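Local coordinates for Serine/threonine-protein kinase PknI (Mycobacterium tuberculosis, PDB 5XLM) that slows mycobacterial growth in the infected host as a membrane serine/threonine kinase that probably functions as a dimer, this chain being its extracellular sensor domain, at residues 79-90 / 179-187. Numbering follows the deposited sequence.
Sequences AAATMLDDNDHT and PPAVTVPDP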
loop_
_atom_site.group_PDB
_atom_site.type_symbol
_atom_site.label_atom_id
_atom_site.label_comp_id
_atom_site.label_asym_id
_atom_site.label_seq_id
_atom_site.Cartn_x
_atom_site.Cartn_y
_atom_site.Cartn_z
ATOM N N ALA A 79 0.723 -2.740 -10.405
ATOM C CA ALA A 79 -0.492 -3.045 -9.669
ATOM C C ALA A 79 -1.200 -1.744 -9.334
ATOM O O ALA A 79 -0.568 -0.791 -8.867
ATOM C CB ALA A 79 -0.184 -3.830 -8.390
ATOM N N ALA A 80 -2.502 -1.705 -9.584
ATOM C CA ALA A 80 -3.342 -0.574 -9.233
ATOM C C ALA A 80 -4.322 -1.001 -8.153
ATOM O O ALA A 80 -4.860 -2.111 -8.196
ATOM C CB ALA A 80 -4.098 -0.050 -10.453
ATOM N N ALA A 81 -4.545 -0.125 -7.181
ATOM C CA ALA A 81 -5.411 -0.435 -6.054
ATOM C C ALA A 81 -6.395 0.703 -5.834
ATOM O O ALA A 81 -5.985 1.859 -5.672
ATOM C CB ALA A 81 -4.594 -0.681 -4.781
ATOM N N THR A 82 -7.685 0.377 -5.831
ATOM C CA THR A 82 -8.729 1.340 -5.518
ATOM C C THR A 82 -9.307 1.011 -4.149
ATOM O O THR A 82 -9.508 -0.159 -3.815
ATOM C CB THR A 82 -9.823 1.361 -6.591
ATOM O OG1 THR A 82 -10.852 2.287 -6.204
ATOM C CG2 THR A 82 -10.425 -0.025 -6.795
ATOM N N MET A 83 -9.553 2.048 -3.354
ATOM C CA MET A 83 -9.958 1.853 -1.970
ATOM C C MET A 83 -11.420 1.435 -1.881
ATOM O O MET A 83 -12.285 1.981 -2.571
ATOM C CB MET A 83 -9.733 3.130 -1.166
ATOM C CG MET A 83 -9.778 2.933 0.336
ATOM S SD MET A 83 -9.348 4.443 1.224
ATOM C CE MET A 83 -9.328 3.864 2.917
ATOM N N LEU A 84 -11.685 0.457 -1.025
ATOM C CA LEU A 84 -13.033 -0.012 -0.755
ATOM C C LEU A 84 -13.552 0.629 0.527
ATOM O O LEU A 84 -12.800 1.214 1.312
ATOM C CB LEU A 84 -13.054 -1.539 -0.654
ATOM C CG LEU A 84 -12.484 -2.302 -1.855
ATOM C CD1 LEU A 84 -12.439 -3.790 -1.555
ATOM C CD2 LEU A 84 -13.292 -2.028 -3.117
ATOM N N ASP A 85 -14.862 0.525 0.730
ATOM C CA ASP A 85 -15.462 1.100 1.924
ATOM C C ASP A 85 -15.091 0.275 3.152
ATOM O O ASP A 85 -14.820 -0.925 3.064
ATOM C CB ASP A 85 -16.980 1.191 1.767
ATOM C CG ASP A 85 -17.606 2.184 2.727
ATOM O OD1 ASP A 85 -17.581 1.930 3.949
ATOM O OD2 ASP A 85 -18.103 3.231 2.256
ATOM N N ASP A 86 -15.075 0.941 4.310
ATOM C CA ASP A 86 -14.556 0.311 5.521
ATOM C C ASP A 86 -15.416 -0.869 5.958
ATOM O O ASP A 86 -14.888 -1.926 6.327
ATOM C CB ASP A 86 -14.452 1.340 6.647
ATOM C CG ASP A 86 -13.311 2.312 6.441
ATOM O OD1 ASP A 86 -12.344 1.959 5.731
ATOM O OD2 ASP A 86 -13.377 3.427 6.998
ATOM N N ASN A 87 -16.738 -0.714 5.933
ATOM C CA ASN A 87 -17.614 -1.785 6.386
ATOM C C ASN A 87 -18.028 -2.706 5.243
ATOM O O ASN A 87 -17.970 -3.932 5.377
ATOM C CB ASN A 87 -18.852 -1.196 7.067
ATOM C CG ASN A 87 -18.498 -0.245 8.192
ATOM O OD1 ASN A 87 -18.258 -0.663 9.326
ATOM N ND2 ASN A 87 -18.463 1.044 7.884
ATOM N N ASP A 88 -18.440 -2.129 4.120
ATOM C CA ASP A 88 -18.887 -2.893 2.958
ATOM C C ASP A 88 -17.760 -2.901 1.930
ATOM O O ASP A 88 -17.555 -1.924 1.207
ATOM C CB ASP A 88 -20.171 -2.300 2.387
ATOM C CG ASP A 88 -20.573 -2.937 1.077
ATOM O OD1 ASP A 88 -20.569 -4.184 0.997
ATOM O OD2 ASP A 88 -20.897 -2.190 0.129
ATOM N N HIS A 89 -17.034 -4.016 1.865
ATOM C CA HIS A 89 -15.902 -4.161 0.959
ATOM C C HIS A 89 -16.320 -4.539 -0.457
ATOM O O HIS A 89 -15.454 -4.852 -1.281
ATOM C CB HIS A 89 -14.924 -5.199 1.515
ATOM C CG HIS A 89 -14.565 -4.974 2.950
ATOM N ND1 HIS A 89 -14.305 -6.006 3.825
ATOM C CD2 HIS A 89 -14.429 -3.832 3.665
ATOM C CE1 HIS A 89 -14.025 -5.510 5.018
ATOM N NE2 HIS A 89 -14.094 -4.193 4.946
ATOM N N THR A 90 -17.617 -4.530 -0.756
ATOM C CA THR A 90 -18.097 -4.742 -2.113
ATOM C C THR A 90 -18.308 -3.439 -2.869
ATOM O O THR A 90 -18.621 -3.477 -4.064
ATOM C CB THR A 90 -19.410 -5.536 -2.101
ATOM O OG1 THR A 90 -20.416 -4.793 -1.400
ATOM C CG2 THR A 90 -19.216 -6.884 -1.420
ATOM N N PRO A 179 -14.261 -7.484 -5.743
ATOM C CA PRO A 179 -15.695 -7.192 -5.692
ATOM C C PRO A 179 -16.238 -6.989 -7.093
ATOM O O PRO A 179 -15.880 -6.014 -7.772
ATOM C CB PRO A 179 -15.771 -5.891 -4.874
ATOM C CG PRO A 179 -14.406 -5.703 -4.278
ATOM C CD PRO A 179 -13.455 -6.375 -5.212
ATOM N N PRO A 180 -17.106 -7.889 -7.570
ATOM C CA PRO A 180 -17.590 -7.789 -8.959
ATOM C C PRO A 180 -18.328 -6.496 -9.267
ATOM O O PRO A 180 -18.598 -6.226 -10.442
ATOM C CB PRO A 180 -18.519 -9.003 -9.095
ATOM C CG PRO A 180 -18.082 -9.946 -8.012
ATOM C CD PRO A 180 -17.642 -9.074 -6.879
ATOM N N ALA A 181 -18.654 -5.690 -8.256
ATOM C CA ALA A 181 -19.308 -4.413 -8.502
ATOM C C ALA A 181 -18.309 -3.306 -8.812
ATOM O O ALA A 181 -18.621 -2.401 -9.594
ATOM C CB ALA A 181 -20.169 -4.022 -7.302
ATOM N N VAL A 182 -17.113 -3.358 -8.230
ATOM C CA VAL A 182 -16.158 -2.263 -8.366
ATOM C C VAL A 182 -15.369 -2.420 -9.658
ATOM O O VAL A 182 -15.155 -3.531 -10.158
ATOM C CB VAL A 182 -15.226 -2.191 -7.136
ATOM C CG1 VAL A 182 -14.168 -3.289 -7.186
ATOM C CG2 VAL A 182 -14.581 -0.815 -7.027
ATOM N N THR A 183 -14.947 -1.288 -10.219
ATOM C CA THR A 183 -14.090 -1.255 -11.401
ATOM C C THR A 183 -12.723 -0.739 -10.971
ATOM O O THR A 183 -12.582 0.434 -10.608
ATOM C CB THR A 183 -14.684 -0.376 -12.502
ATOM O OG1 THR A 183 -14.574 1.004 -12.131
ATOM C CG2 THR A 183 -16.150 -0.715 -12.732
ATOM N N VAL A 184 -11.721 -1.612 -11.003
ATOM C CA VAL A 184 -10.355 -1.205 -10.688
ATOM C C VAL A 184 -9.716 -0.698 -11.975
ATOM O O VAL A 184 -9.777 -1.387 -13.004
ATOM C CB VAL A 184 -9.546 -2.359 -10.076
ATOM C CG1 VAL A 184 -8.257 -1.835 -9.453
ATOM C CG2 VAL A 184 -10.377 -3.110 -9.051
ATOM N N PRO A 185 -9.115 0.492 -11.979
ATOM C CA PRO A 185 -8.488 1.001 -13.208
ATOM C C PRO A 185 -7.281 0.155 -13.586
ATOM O O PRO A 185 -6.349 -0.003 -12.796
ATOM C CB PRO A 185 -8.086 2.433 -12.836
ATOM C CG PRO A 185 -7.962 2.413 -11.347
ATOM C CD PRO A 185 -9.007 1.449 -10.864
ATOM N N ASP A 186 -7.311 -0.399 -14.793
ATOM C CA ASP A 186 -6.210 -1.216 -15.287
ATOM C C ASP A 186 -4.941 -0.376 -15.337
ATOM O O ASP A 186 -4.925 0.666 -16.010
ATOM C CB ASP A 186 -6.542 -1.776 -16.669
ATOM C CG ASP A 186 -5.622 -2.914 -17.085
ATOM O OD1 ASP A 186 -4.388 -2.786 -16.932
ATOM O OD2 ASP A 186 -6.136 -3.946 -17.567
ATOM N N PRO A 187 -3.871 -0.771 -14.642
ATOM C CA PRO A 187 -2.641 0.036 -14.678
ATOM C C PRO A 187 -2.028 0.121 -16.058
ATOM O O PRO A 187 -1.285 1.071 -16.329
ATOM C CB PRO A 187 -1.712 -0.685 -13.693
ATOM C CG PRO A 187 -2.232 -2.096 -13.650
ATOM C CD PRO A 187 -3.718 -1.992 -13.831
#
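Thr82 and Val184 meet chiefly through their methyl groups, illustrating how an irregular tail can cover a strand by apolar contact rather than by extending the sheet. CG2 of Thr82 lies 3.8 Å from CG2 of Val184 and almost as near its CG1. It reaches the valine because OG1 takes the place anti to the backbone N (chi1 178°), leaving the methyl between N and the carbonyl carbon. Packing is close on both flanks. The Ala80 methyl stands 3.2 Å from Pro185 O and also rests on the ring of Pro187, while both Leu84 methyls lie against Pro179 CG (CD1 at 3.9 Å) and CD2 touches Val182 CG2 more distantly. The solvent side is less interlocked: exposed Thr90 keeps its CB 4.6 Å from Pro179 CB, and its backbone makes the touch, O lying 3.6 Å from Ala181 CB. Here the tail folds back in a type I turn from Pro179 to Val182, closed by Val182 N to Pro179 O at 3.0 Å. Strand 77-83 lies between strands 62-72 and 100-105; the tail after strand 165-174 runs alongside it in roughly the opposite direction, Val184 and Pro187 also touching strand 62-72 and Pro179 reaching Thr39 of strand 38-51.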